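Local atomic coordinates of regulator of Ty1 transposition protein 107 (PDB entry 3T7K), a protein that binds phosphorylated histone H2A through its C-terminal tandem BRCT repeats and so takes part in the repair of damaged DNA. Residues Thr71-Ser79 / Thr156-His164; Ile125-Phe136 / Trp231-Val241. All coordinates share one frame; numbering follows the deposited sequence.

Contact 1: Thr71-Ser79 / Thr156-His164; sequences TEKFLKSLS and TIGSVLKAH
Lys76 NZ is held by two oxygens, one from each segment: it donates to Ser159 OG across the contact at 2.9 Å and forms a salt bridge with Glu72 OE2, one turn back on its own helix, at 2.7 Å. It meets the carboxylate on the anti side of OE2, 29° out of the carboxylate plane. Lys76 CG lies against Ala163 CB, and the chain, extended beyond it, carries the ammonium up to the serine. With an alanine at Lys76, the Glu72 carboxylate would probably lose its positive mate and Ser159 OG its donor, and a gap would open beside Ala163. Beneath this polar bridge, Glu72 CG slides past Val160 CG2 at 3.8 Å, and Leu75 CB rests on Val160 CG1. At the C-terminal end of the helix pair, His164 NE2 donates to Leu75 O at 2.7 Å in an almost straight bond, 173° at the hydrogen. The acceptor lies in the imidazole plane, but the donor sits above the carbonyl plane rather than on a lone pair. Ser79 CB covers one face of the same ring as a CH-pi contact, 3.9 Å from the centroid. Ser79 OG turns back to Lys76 O, which also accepts from Ser79 N, and this holds Ser79 beside the ring. Helices 72-77 and 156-163 run nearly parallel, 13° apart with axes 9.4 Å from each other, and join the two BRCT repeats as in other tandem BRCT proteins. The chemistry is therefore mixed: a small apolar strip is flanked by a charged bridge and a histidine-to-carbonyl bond, so the interface is joined by polar as well as apolar contacts.

Contact 2: Ile125-Phe136 / Trp231-Val241; sequences IISKTKLPTKVF and WCVESIFHLNV
Val135 and Leu239 face each other with their CA atoms 5.5 Å apart, where helix 231-237 ends in a Schellman motif with Leu239 at positive phi. Leaving the helix there, Leu239 points its side chain toward helix 123-128: its CB meets Ile125 CD1 at 3.6 Å, and its CD1 fits among Ile125 O, Lys128 CB and Thr129 CG2. Lys128 slides past it in the opposite direction, and its chain bends at chi3 (123°), which brings CE to 3.3 Å from His238 O. Val135 closes another side, with CG2 anti to the backbone N and 3.4 Å from Asn240 N. No direct hydrogen bond crosses the contact, but a water donates to Val135 O at 3.0 Å and accepts from Val241 N at 2.8 Å. Phe136 carries its ring over to helix 231-237. Trp231 CZ3 lies at the ring's edge, 4.0 Å from CE1; CZ touches Cys232 CB, CE2 meets Ile236 CG1, and Val241 CG2 approaches CD1. Cys232 SG adds an oblique sulfur-aromatic contact, 5.3 Å from the ring centroid. Leu161 of helix 154-163 also packs on Phe136. Such burial of the inter-repeat linker against the last helix of the second repeat is a feature of tandem BRCT folds.

How the contacts relate
Contacts 1 and 2 lie side by side, centres about 11 Å apart, and their segments alternate along the chain. Together they bring helix 72-77 of the first repeat, helices 154-163 and 229-237 of the second, and the linker into one inter-repeat interface. Leu75 CD2 touches Phe237 CE1 at 3.3 Å, while His164 O probably accepts from Phe136 N at 3.2 Å. Lys134 NZ reaches Ser79 O, another probable hydrogen bond, and pairs with Glu81. The bound phosphopeptide meets the contact 1 side: Lys73 bonds its modified side chain, on which Thr71 packs, and Leu75 and Thr156 each pack on an apolar side chain of the peptide.

Contact 1: Thr71-Ser79 / Thr156-His164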
loop_
_atom_site.group_PDB
_atom_site.type_symbol
_atom_site.label_atom_id
_atom_site.label_comp_id
_atom_site.label_asym_id
_atom_site.label_seq_id
_atom_site.Cartn_x
_atom_site.Cartn_y
_atom_site.Cartn_z
ATOM N N THR C 71 1.667 12.183 22.487
ATOM C CA THR C 71 2.599 11.067 22.470
ATOM C C THR C 71 3.118 10.888 21.069
ATOM O O THR C 71 2.464 11.290 20.120
ATOM C CB THR C 71 1.915 9.742 22.855
ATOM O OG1 THR C 71 0.683 9.618 22.121
ATOM C CG2 THR C 71 1.657 9.692 24.353
ATOM N N GLU C 72 4.277 10.260 20.934
ATOM C CA GLU C 72 4.778 9.863 19.624
ATOM C C GLU C 72 3.725 9.082 18.831
ATOM O O GLU C 72 3.527 9.307 17.635
ATOM C CB GLU C 72 6.033 9.007 19.787
ATOM C CG GLU C 72 6.592 8.473 18.480
ATOM C CD GLU C 72 7.829 7.623 18.689
ATOM O OE1 GLU C 72 8.124 7.292 19.857
ATOM O OE2 GLU C 72 8.515 7.284 17.697
ATOM N N LYS C 73 3.039 8.168 19.507
ATOM C CA LYS C 73 2.053 7.320 18.837
ATOM C C LYS C 73 0.883 8.109 18.286
ATOM O O LYS C 73 0.499 7.926 17.126
ATOM C CB LYS C 73 1.551 6.229 19.777
ATOM C CG LYS C 73 2.372 4.966 19.726
ATOM C CD LYS C 73 1.845 3.965 20.741
ATOM C CE LYS C 73 2.460 2.602 20.540
ATOM N NZ LYS C 73 2.223 1.749 21.736
ATOM N N PHE C 74 0.315 8.986 19.112
ATOM C CA PHE C 74 -0.762 9.829 18.637
ATOM C C PHE C 74 -0.334 10.685 17.446
ATOM O O PHE C 74 -1.038 10.745 16.451
ATOM C CB PHE C 74 -1.340 10.717 19.737
ATOM C CG PHE C 74 -2.732 11.170 19.441
ATOM C CD1 PHE C 74 -3.822 10.408 19.846
ATOM C CD2 PHE C 74 -2.959 12.307 18.685
ATOM C CE1 PHE C 74 -5.117 10.798 19.546
ATOM C CE2 PHE C 74 -4.254 12.706 18.383
ATOM C CZ PHE C 74 -5.337 11.942 18.817
ATOM N N LEU C 75 0.818 11.347 17.546
ATOM C CA LEU C 75 1.240 12.242 16.472
ATOM C C LEU C 75 1.480 11.456 15.197
ATOM O O LEU C 75 1.170 11.922 14.090
ATOM C CB LEU C 75 2.513 12.998 16.869
ATOM C CG LEU C 75 2.327 13.955 18.045
ATOM C CD1 LEU C 75 3.682 14.484 18.527
ATOM C CD2 LEU C 75 1.410 15.083 17.654
ATOM N N LYS C 76 2.041 10.263 15.349
ATOM C CA LYS C 76 2.314 9.423 14.186
ATOM C C LYS C 76 1.035 8.870 13.583
ATOM O O LYS C 76 0.954 8.663 12.369
ATOM C CB LYS C 76 3.250 8.268 14.529
ATOM C CG LYS C 76 4.738 8.594 14.409
ATOM C CD LYS C 76 5.567 7.416 14.925
ATOM C CE LYS C 76 7.056 7.642 14.750
ATOM N NZ LYS C 76 7.827 6.473 15.263
ATOM N N SER C 77 0.037 8.610 14.426
ATOM C CA SER C 77 -1.210 8.063 13.903
ATOM C C SER C 77 -1.771 9.029 12.860
ATOM O O SER C 77 -2.517 8.627 11.963
ATOM C CB SER C 77 -2.225 7.839 15.017
ATOM O OG SER C 77 -2.898 9.038 15.339
ATOM N N LEU C 78 -1.398 10.304 12.964
ATOM C CA LEU C 78 -1.885 11.295 12.004
ATOM C C LEU C 78 -1.172 11.223 10.654
ATOM O O LEU C 78 -1.488 11.985 9.738
ATOM C CB LEU C 78 -1.855 12.711 12.591
ATOM C CG LEU C 78 -2.997 12.887 13.598
ATOM C CD1 LEU C 78 -2.759 14.060 14.533
ATOM C CD2 LEU C 78 -4.339 13.030 12.859
ATOM N N SER C 79 -0.225 10.299 10.524
ATOM C CA SER C 79 0.325 9.988 9.209
ATOM C C SER C 79 0.014 8.556 8.773
ATOM O O SER C 79 0.744 7.986 7.965
ATOM C CB SER C 79 1.837 10.182 9.175
ATOM O OG SER C 79 2.431 9.306 10.110
ATOM N N THR C 156 13.300 10.629 18.762
ATOM C CA THR C 156 11.849 10.538 18.781
ATOM C C THR C 156 11.244 11.629 17.925
ATOM O O THR C 156 10.511 11.364 16.959
ATOM C CB THR C 156 11.315 10.732 20.201
ATOM O OG1 THR C 156 11.658 9.589 20.987
ATOM C CG2 THR C 156 9.798 10.891 20.188
ATOM N N ILE C 157 11.554 12.867 18.299
ATOM C CA ILE C 157 11.078 14.019 17.567
ATOM C C ILE C 157 11.451 13.869 16.103
ATOM O O ILE C 157 10.668 14.190 15.217
ATOM C CB ILE C 157 11.642 15.311 18.156
ATOM C CG1 ILE C 157 10.909 15.614 19.458
ATOM C CG2 ILE C 157 11.498 16.464 17.161
ATOM C CD1 ILE C 157 11.577 16.674 20.291
ATOM N N GLY C 158 12.635 13.335 15.847
ATOM C CA GLY C 158 13.055 13.082 14.483
ATOM C C GLY C 158 12.146 12.091 13.784
ATOM O O GLY C 158 11.791 12.268 12.622
ATOM N N SER C 159 11.771 11.038 14.505
ATOM C CA SER C 159 10.980 9.963 13.933
ATOM C C SER C 159 9.583 10.466 13.597
ATOM O O SER C 159 9.066 10.177 12.522
ATOM C CB SER C 159 10.915 8.773 14.896
ATOM O OG SER C 159 10.270 7.670 14.279
ATOM N N VAL C 160 8.993 11.244 14.505
ATOM C CA VAL C 160 7.702 11.889 14.264
ATOM C C VAL C 160 7.719 12.801 13.027
ATOM O O VAL C 160 6.837 12.732 12.157
ATOM C CB VAL C 160 7.269 12.716 15.486
ATOM C CG1 VAL C 160 6.123 13.629 15.128
ATOM C CG2 VAL C 160 6.897 11.799 16.647
ATOM N N LEU C 161 8.739 13.649 12.937
ATOM C CA LEU C 161 8.833 14.600 11.831
ATOM C C LEU C 161 9.030 13.896 10.498
ATOM O O LEU C 161 8.541 14.344 9.467
ATOM C CB LEU C 161 9.990 15.581 12.062
ATOM C CG LEU C 161 9.848 16.577 13.220
ATOM C CD1 LEU C 161 11.113 17.451 13.379
ATOM C CD2 LEU C 161 8.630 17.454 13.016
ATOM N N LYS C 162 9.787 12.813 10.502
ATOM C CA LYS C 162 10.020 12.101 9.261
ATOM C C LYS C 162 8.739 11.364 8.878
ATOM O O LYS C 162 8.427 11.216 7.691
ATOM C CB LYS C 162 11.205 11.144 9.394
ATOM C CG LYS C 162 12.550 11.846 9.392
ATOM C CD LYS C 162 13.700 10.868 9.613
ATOM C CE LYS C 162 13.869 10.530 11.090
ATOM N NZ LYS C 162 15.033 9.624 11.329
ATOM N N ALA C 163 7.976 10.931 9.879
ATOM C CA ALA C 163 6.702 10.266 9.578
ATOM C C ALA C 163 5.801 11.241 8.848
ATOM O O ALA C 163 4.895 10.832 8.131
ATOM C CB ALA C 163 6.020 9.748 10.851
ATOM N N HIS C 164 6.071 12.541 9.004
ATOM C CA HIS C 164 5.176 13.549 8.456
ATOM C C HIS C 164 5.793 14.313 7.278
ATOM O O HIS C 164 5.418 15.453 6.989
ATOM C CB HIS C 164 4.684 14.513 9.551
ATOM C CG HIS C 164 3.555 13.972 10.378
ATOM N ND1 HIS C 164 2.234 14.050 9.980
ATOM C CD2 HIS C 164 3.546 13.359 11.586
ATOM C CE1 HIS C 164 1.464 13.499 10.900
ATOM N NE2 HIS C 164 2.235 13.074 11.887
#

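Contact 2: Ile125-Phe136 / Trp231-Val241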
loop_
_atom_site.group_PDB
_atom_site.type_symbol
_atom_site.label_atom_id
_atom_site.label_comp_id
_atom_site.label_asym_id
_atom_site.label_seq_id
_atom_site.Cartn_x
_atom_site.Cartn_y
_atom_site.Cartn_z
ATOM N N ILE C 125 -10.260 16.397 9.709
ATOM C CA ILE C 125 -8.854 16.134 9.964
ATOM C C ILE C 125 -8.490 14.693 9.598
ATOM O O ILE C 125 -7.455 14.442 8.971
ATOM C CB ILE C 125 -8.458 16.473 11.425
ATOM C CG1 ILE C 125 -6.950 16.623 11.537
ATOM C CG2 ILE C 125 -8.962 15.419 12.392
ATOM C CD1 ILE C 125 -6.408 17.772 10.708
ATOM N N ILE C 126 -9.347 13.748 9.971
ATOM C CA ILE C 126 -9.120 12.360 9.616
ATOM C C ILE C 126 -8.946 12.254 8.108
ATOM O O ILE C 126 -8.070 11.548 7.621
ATOM C CB ILE C 126 -10.289 11.441 10.077
ATOM C CG1 ILE C 126 -10.121 11.043 11.547
ATOM C CG2 ILE C 126 -10.364 10.187 9.217
ATOM C CD1 ILE C 126 -11.260 10.206 12.087
ATOM N N SER C 127 -9.760 12.984 7.362
ATOM C CA SER C 127 -9.772 12.826 5.919
ATOM C C SER C 127 -8.492 13.311 5.248
ATOM O O SER C 127 -8.110 12.792 4.192
ATOM C CB SER C 127 -11.009 13.482 5.315
ATOM O OG SER C 127 -11.145 14.811 5.783
ATOM N N LYS C 128 -7.814 14.274 5.873
ATOM C CA LYS C 128 -6.532 14.757 5.369
ATOM C C LYS C 128 -5.446 13.683 5.330
ATOM O O LYS C 128 -4.457 13.826 4.607
ATOM C CB LYS C 128 -6.042 15.940 6.205
ATOM C CG LYS C 128 -6.915 17.175 6.104
ATOM C CD LYS C 128 -6.689 18.060 7.326
ATOM C CE LYS C 128 -6.259 19.468 6.949
ATOM N NZ LYS C 128 -7.397 20.258 6.410
ATOM N N THR C 129 -5.601 12.618 6.111
ATOM C CA THR C 129 -4.641 11.514 6.044
ATOM C C THR C 129 -4.713 10.711 4.733
ATOM O O THR C 129 -3.834 9.892 4.449
ATOM C CB THR C 129 -4.748 10.559 7.251
ATOM O OG1 THR C 129 -6.024 9.889 7.252
ATOM C CG2 THR C 129 -4.585 11.334 8.536
ATOM N N LYS C 130 -5.741 10.964 3.934
ATOM C CA LYS C 130 -5.872 10.328 2.623
ATOM C C LYS C 130 -5.114 11.131 1.568
ATOM O O LYS C 130 -4.790 10.623 0.493
ATOM C CB LYS C 130 -7.354 10.188 2.226
ATOM C CG LYS C 130 -8.140 9.240 3.108
ATOM C CD LYS C 130 -9.589 9.041 2.618
ATOM C CE LYS C 130 -10.452 10.237 3.004
ATOM N NZ LYS C 130 -11.842 10.196 2.438
ATOM N N LEU C 131 -4.820 12.391 1.871
ATOM C CA LEU C 131 -4.071 13.208 0.929
ATOM C C LEU C 131 -2.818 12.463 0.509
ATOM O O LEU C 131 -2.237 11.713 1.294
ATOM C CB LEU C 131 -3.720 14.555 1.533
ATOM C CG LEU C 131 -4.941 15.437 1.775
ATOM C CD1 LEU C 131 -4.559 16.659 2.617
ATOM C CD2 LEU C 131 -5.563 15.854 0.445
ATOM N N PRO C 132 -2.419 12.644 -0.747
ATOM C CA PRO C 132 -1.260 11.972 -1.338
ATOM C C PRO C 132 0.064 12.599 -0.887
ATOM O O PRO C 132 1.124 12.179 -1.355
ATOM C CB PRO C 132 -1.464 12.200 -2.836
ATOM C CG PRO C 132 -2.235 13.458 -2.900
ATOM C CD PRO C 132 -3.173 13.416 -1.746
ATOM N N THR C 133 -0.005 13.574 0.018
ATOM C CA THR C 133 1.191 14.211 0.550
ATOM C C THR C 133 1.164 14.181 2.070
ATOM O O THR C 133 0.105 13.970 2.674
ATOM C CB THR C 133 1.290 15.681 0.096
ATOM O OG1 THR C 133 0.110 16.387 0.510
ATOM C CG2 THR C 133 1.402 15.758 -1.410
ATOM N N LYS C 134 2.328 14.382 2.681
ATOM C CA LYS C 134 2.403 14.596 4.124
ATOM C C LYS C 134 2.412 16.097 4.435
ATOM O O LYS C 134 2.692 16.907 3.573
ATOM C CB LYS C 134 3.633 13.929 4.717
ATOM C CG LYS C 134 3.732 12.469 4.440
ATOM C CD LYS C 134 2.610 11.705 5.109
ATOM C CE LYS C 134 2.894 10.214 5.002
ATOM N NZ LYS C 134 1.720 9.394 5.368
ATOM N N VAL C 135 2.098 16.443 5.675
ATOM C CA VAL C 135 1.781 17.811 6.030
ATOM C C VAL C 135 2.995 18.725 5.769
ATOM O O VAL C 135 2.845 19.793 5.203
ATOM C CB VAL C 135 1.287 17.913 7.496
ATOM C CG1 VAL C 135 2.326 17.351 8.450
ATOM C CG2 VAL C 135 0.939 19.360 7.860
ATOM N N PHE C 136 4.193 18.280 6.131
ATOM C CA PHE C 136 5.384 19.120 5.927
ATOM C C PHE C 136 5.858 19.084 4.494
ATOM O O PHE C 136 6.448 20.043 3.983
ATOM C CB PHE C 136 6.501 18.701 6.854
ATOM C CG PHE C 136 6.196 18.941 8.285
ATOM C CD1 PHE C 136 6.039 20.228 8.761
ATOM C CD2 PHE C 136 6.071 17.892 9.159
ATOM C CE1 PHE C 136 5.764 20.456 10.088
ATOM C CE2 PHE C 136 5.792 18.111 10.490
ATOM C CZ PHE C 136 5.633 19.397 10.952
ATOM N N TRP C 231 5.317 24.360 17.215
ATOM C CA TRP C 231 4.856 24.811 15.901
ATOM C C TRP C 231 4.594 23.593 15.027
ATOM O O TRP C 231 3.651 23.575 14.217
ATOM C CB TRP C 231 5.926 25.715 15.255
ATOM C CG TRP C 231 5.605 26.310 13.904
ATOM C CD1 TRP C 231 5.001 27.521 13.651
ATOM C CD2 TRP C 231 5.903 25.741 12.623
ATOM N NE1 TRP C 231 4.916 27.733 12.298
ATOM C CE2 TRP C 231 5.460 26.652 11.645
ATOM C CE3 TRP C 231 6.503 24.548 12.208
ATOM C CZ2 TRP C 231 5.595 26.405 10.283
ATOM C CZ3 TRP C 231 6.635 24.302 10.850
ATOM C CH2 TRP C 231 6.183 25.224 9.907
ATOM N N CYS C 232 5.443 22.579 15.195
ATOM C CA CYS C 232 5.313 21.329 14.449
ATOM C C CYS C 232 4.140 20.515 14.965
ATOM O O CYS C 232 3.462 19.849 14.192
ATOM C CB CYS C 232 6.571 20.485 14.585
ATOM S SG CYS C 232 8.053 21.307 13.975
ATOM N N VAL C 233 3.924 20.562 16.273
ATOM C CA VAL C 233 2.853 19.808 16.900
ATOM C C VAL C 233 1.502 20.355 16.492
ATOM O O VAL C 233 0.600 19.589 16.190
ATOM C CB VAL C 233 2.969 19.812 18.433
ATOM C CG1 VAL C 233 1.702 19.234 19.075
ATOM C CG2 VAL C 233 4.186 19.027 18.862
ATOM N N GLU C 234 1.364 21.678 16.470
ATOM C CA GLU C 234 0.122 22.285 16.020
ATOM C C GLU C 234 -0.142 21.993 14.548
ATOM O O GLU C 234 -1.282 21.735 14.172
ATOM C CB GLU C 234 0.108 23.799 16.258
ATOM C CG GLU C 234 -0.047 24.186 17.715
ATOM O OE1 GLU C 234 -2.368 23.700 17.900
ATOM O OE2 GLU C 234 -1.008 22.785 19.366
ATOM N N SER C 235 0.899 22.049 13.715
ATOM C CA SER C 235 0.738 21.728 12.299
ATOM C C SER C 235 0.235 20.281 12.133
ATOM O O SER C 235 -0.610 20.017 11.294
ATOM C CB SER C 235 2.050 21.902 11.541
ATOM O OG SER C 235 2.574 23.206 11.715
ATOM N N ILE C 236 0.761 19.363 12.935
ATOM C CA ILE C 236 0.381 17.966 12.820
ATOM C C ILE C 236 -1.072 17.766 13.252
ATOM O O ILE C 236 -1.833 17.119 12.553
ATOM C CB ILE C 236 1.328 17.056 13.603
ATOM C CG1 ILE C 236 2.705 17.062 12.943
ATOM C CG2 ILE C 236 0.788 15.620 13.655
ATOM C CD1 ILE C 236 3.809 16.560 13.847
ATOM N N PHE C 237 -1.455 18.357 14.380
ATOM C CA PHE C 237 -2.837 18.271 14.864
ATOM C C PHE C 237 -3.838 18.844 13.882
ATOM O O PHE C 237 -4.985 18.423 13.858
ATOM C CB PHE C 237 -3.004 19.000 16.193
ATOM C CG PHE C 237 -2.412 18.279 17.344
ATOM C CD1 PHE C 237 -2.132 16.932 17.252
ATOM C CD2 PHE C 237 -2.122 18.949 18.521
ATOM C CE1 PHE C 237 -1.579 16.254 18.315
ATOM C CE2 PHE C 237 -1.567 18.284 19.586
ATOM C CZ PHE C 237 -1.296 16.930 19.484
ATOM N N HIS C 238 -3.407 19.829 13.098
ATOM C CA HIS C 238 -4.261 20.436 12.086
ATOM C C HIS C 238 -4.009 19.832 10.709
ATOM O O HIS C 238 -4.667 20.204 9.738
ATOM C CB HIS C 238 -3.997 21.944 12.010
ATOM C CG HIS C 238 -4.472 22.707 13.207
ATOM N ND1 HIS C 238 -3.809 23.810 13.698
ATOM C CD2 HIS C 238 -5.555 22.532 14.002
ATOM C CE1 HIS C 238 -4.454 24.276 14.753
ATOM N NE2 HIS C 238 -5.520 23.522 14.955
ATOM N N LEU C 239 -3.037 18.926 10.617
ATOM C CA LEU C 239 -2.545 18.462 9.318
ATOM C C LEU C 239 -2.422 19.606 8.304
ATOM O O LEU C 239 -2.709 19.447 7.115
ATOM C CB LEU C 239 -3.412 17.329 8.767
ATOM C CG LEU C 239 -3.181 16.022 9.526
ATOM C CD1 LEU C 239 -3.924 14.854 8.869
ATOM C CD2 LEU C 239 -1.702 15.744 9.580
ATOM N N ASN C 240 -1.976 20.764 8.785
ATOM C CA ASN C 240 -1.739 21.897 7.907
ATOM C C ASN C 240 -0.678 22.821 8.506
ATOM O O ASN C 240 -0.721 23.133 9.696
ATOM C CB ASN C 240 -3.028 22.676 7.703
ATOM C CG ASN C 240 -2.842 23.878 6.796
ATOM O OD1 ASN C 240 -2.444 23.733 5.640
ATOM N ND2 ASN C 240 -3.143 25.071 7.310
ATOM N N VAL C 241 0.295 23.225 7.699
ATOM C CA VAL C 241 1.214 24.271 8.134
ATOM C C VAL C 241 0.599 25.615 7.798
ATOM O O VAL C 241 0.414 25.945 6.630
ATOM C CB VAL C 241 2.581 24.158 7.452
ATOM C CG1 VAL C 241 3.379 25.431 7.669
ATOM C CG2 VAL C 241 3.328 22.961 8.003
HETATM O O HOH W 1 0.818 21.949 5.295
#